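Multifunctional non-homologous end joining DNA repair protein LigD (Mycobacterium tuberculosis, PDB 2IRU) probably repairs DNA double-strand breaks together with Ku by processing, gap filling and sealing the broken ends, the fragment here being its polymerase domain. Local coordinates at residues K55-G60 with A109-H114. Numbering follows the deposited sequence.
Sequences KRWPNG and AALEVH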
loop_
_atom_site.group_PDB
_atom_site.type_symbol
_atom_site.label_atom_id
_atom_site.label_comp_id
_atom_site.label_asym_id
_atom_site.label_seq_id
_atom_site.Cartn_x
_atom_site.Cartn_y
_atom_site.Cartn_z
ATOM N N LYS A 55 -3.500 -4.856 9.550
ATOM C CA LYS A 55 -2.789 -4.765 10.812
ATOM C C LYS A 55 -3.736 -4.008 11.766
ATOM O O LYS A 55 -4.214 -2.902 11.438
ATOM C CB LYS A 55 -1.400 -4.147 10.688
ATOM C CG LYS A 55 -0.601 -4.417 12.003
ATOM C CD LYS A 55 0.897 -4.113 11.885
ATOM C CE LYS A 55 1.549 -4.329 13.262
ATOM N NZ LYS A 55 3.012 -3.910 13.195
ATOM N N ARG A 56 -4.021 -4.642 12.917
ATOM C CA ARG A 56 -5.008 -4.142 13.842
ATOM C C ARG A 56 -4.404 -3.659 15.127
ATOM O O ARG A 56 -3.512 -4.313 15.680
ATOM C CB ARG A 56 -6.076 -5.223 14.188
ATOM C CG ARG A 56 -6.881 -5.621 12.954
ATOM C CD ARG A 56 -7.840 -6.802 13.159
ATOM N NE ARG A 56 -8.856 -6.502 14.178
ATOM C CZ ARG A 56 -9.628 -7.431 14.747
ATOM N NH1 ARG A 56 -9.508 -8.728 14.412
ATOM N NH2 ARG A 56 -10.541 -7.055 15.644
ATOM N N TRP A 57 -4.918 -2.531 15.608
ATOM C CA TRP A 57 -4.592 -1.999 16.933
ATOM C C TRP A 57 -5.900 -1.850 17.769
ATOM O O TRP A 57 -6.425 -0.741 17.879
ATOM C CB TRP A 57 -3.937 -0.612 16.784
ATOM C CG TRP A 57 -2.502 -0.618 16.318
ATOM C CD1 TRP A 57 -1.396 -0.432 17.125
ATOM C CD2 TRP A 57 -1.996 -0.745 14.972
ATOM N NE1 TRP A 57 -0.239 -0.463 16.369
ATOM C CE2 TRP A 57 -0.577 -0.657 15.052
ATOM C CE3 TRP A 57 -2.594 -0.945 13.721
ATOM C CZ2 TRP A 57 0.248 -0.737 13.924
ATOM C CZ3 TRP A 57 -1.783 -1.034 12.593
ATOM C CH2 TRP A 57 -0.363 -0.938 12.703
ATOM N N PRO A 58 -6.426 -2.952 18.373
ATOM C CA PRO A 58 -7.742 -2.932 19.067
ATOM C C PRO A 58 -7.844 -1.813 20.107
ATOM O O PRO A 58 -8.925 -1.262 20.278
ATOM C CB PRO A 58 -7.823 -4.305 19.786
ATOM C CG PRO A 58 -6.965 -5.211 18.938
ATOM C CD PRO A 58 -5.809 -4.298 18.416
ATOM N N ASN A 59 -6.740 -1.445 20.762
ATOM C CA ASN A 59 -6.828 -0.335 21.733
ATOM C C ASN A 59 -5.901 0.842 21.357
ATOM O O ASN A 59 -5.543 1.681 22.217
ATOM C CB ASN A 59 -6.605 -0.780 23.179
ATOM C CG ASN A 59 -7.872 -1.328 23.818
ATOM O OD1 ASN A 59 -8.993 -0.853 23.518
ATOM N ND2 ASN A 59 -7.717 -2.353 24.654
ATOM N N GLY A 60 -5.562 0.934 20.061
ATOM C CA GLY A 60 -4.856 2.119 19.545
ATOM C C GLY A 60 -3.351 1.926 19.553
ATOM O O GLY A 60 -2.821 0.858 19.962
ATOM N N ALA A 109 -10.629 -1.784 13.794
ATOM C CA ALA A 109 -9.377 -1.076 14.190
ATOM C C ALA A 109 -8.193 -1.577 13.331
ATOM O O ALA A 109 -7.023 -1.581 13.755
ATOM C CB ALA A 109 -9.090 -1.234 15.706
ATOM N N ALA A 110 -8.520 -2.028 12.117
ATOM C CA ALA A 110 -7.467 -2.407 11.133
ATOM C C ALA A 110 -6.983 -1.084 10.517
ATOM O O ALA A 110 -7.433 -0.675 9.407
ATOM C CB ALA A 110 -8.009 -3.385 10.063
ATOM N N LEU A 111 -6.109 -0.382 11.257
ATOM C CA LEU A 111 -5.628 0.931 10.776
ATOM C C LEU A 111 -4.967 0.756 9.433
ATOM O O LEU A 111 -5.092 1.620 8.551
ATOM C CB LEU A 111 -4.634 1.555 11.790
ATOM C CG LEU A 111 -5.213 1.696 13.202
ATOM C CD1 LEU A 111 -4.154 2.364 14.113
ATOM C CD2 LEU A 111 -6.586 2.471 13.186
ATOM N N GLU A 112 -4.263 -0.361 9.275
ATOM C CA GLU A 112 -3.498 -0.627 8.034
ATOM C C GLU A 112 -4.117 -1.709 7.168
ATOM O O GLU A 112 -4.515 -2.784 7.668
ATOM C CB GLU A 112 -2.065 -1.003 8.369
ATOM C CG GLU A 112 -1.328 0.175 9.024
ATOM C CD GLU A 112 0.175 -0.031 9.173
ATOM O OE1 GLU A 112 0.658 -1.148 8.929
ATOM O OE2 GLU A 112 0.862 0.930 9.618
ATOM N N VAL A 113 -4.210 -1.395 5.880
ATOM C CA VAL A 113 -4.547 -2.402 4.839
ATOM C C VAL A 113 -3.305 -2.589 3.953
ATOM O O VAL A 113 -2.769 -1.603 3.448
ATOM C CB VAL A 113 -5.750 -1.933 3.996
ATOM C CG1 VAL A 113 -6.104 -2.933 2.878
ATOM C CG2 VAL A 113 -6.931 -1.671 4.930
ATOM N N HIS A 114 -2.864 -3.832 3.783
ATOM C CA HIS A 114 -1.700 -4.167 2.953
ATOM C C HIS A 114 -2.156 -5.092 1.838
ATOM O O HIS A 114 -2.980 -5.994 2.086
ATOM C CB HIS A 114 -0.660 -4.905 3.796
ATOM C CG HIS A 114 -0.093 -4.095 4.925
ATOM N ND1 HIS A 114 1.238 -3.749 4.996
ATOM C CD2 HIS A 114 -0.675 -3.593 6.045
ATOM C CE1 HIS A 114 1.453 -3.059 6.106
ATOM N NE2 HIS A 114 0.313 -2.972 6.775
#
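Ala109 O is gripped by Trp57 N at 3.0 Å, by a CA-H...O contact from Arg56 CA at 3.3 Å and, weakly, by Leu111 N across the inverse gamma turn centred on Ala110. Ala109, whose positive phi closes helix 99-107 in a Schellman motif, leads the chain toward strand 112-115. There Lys55 and Glu112 form an antiparallel hydrogen-bonded pair: Lys55 N donates to Glu112 O at 3.0 Å, while the return bond from Glu112 N to Lys55 O is weak. Leu111 and Glu112 both face Lys55, a classic beta bulge. The Trp57 indole bridges these two residues, CE3 lying 3.7 Å from Leu111 CD1 and CH2 at 3.7 Å from Glu112 CD, with the carboxylate at the ring edge and its plane turned 66° from the indole. Glu112 OE1 accepts His114 NE2 on its anti side at 2.8 Å; OE2 forms a salt bridge with Arg247 NE and accepts a hydrogen bond from Gly248 N. Lys55 CG is anti to the backbone N (chi1 -166°), and the chain runs extended beside Glu112. Lys55 NZ is 5.6 Å from Glu112 OE1, not in contact. Lys55, His114 and Arg247 probably bind the polymerase substrate; Glu112 thus appears to act as a second-shell carboxylate, consistent with orienting His114 and Arg247, and probably tempers the pocket's positive charge.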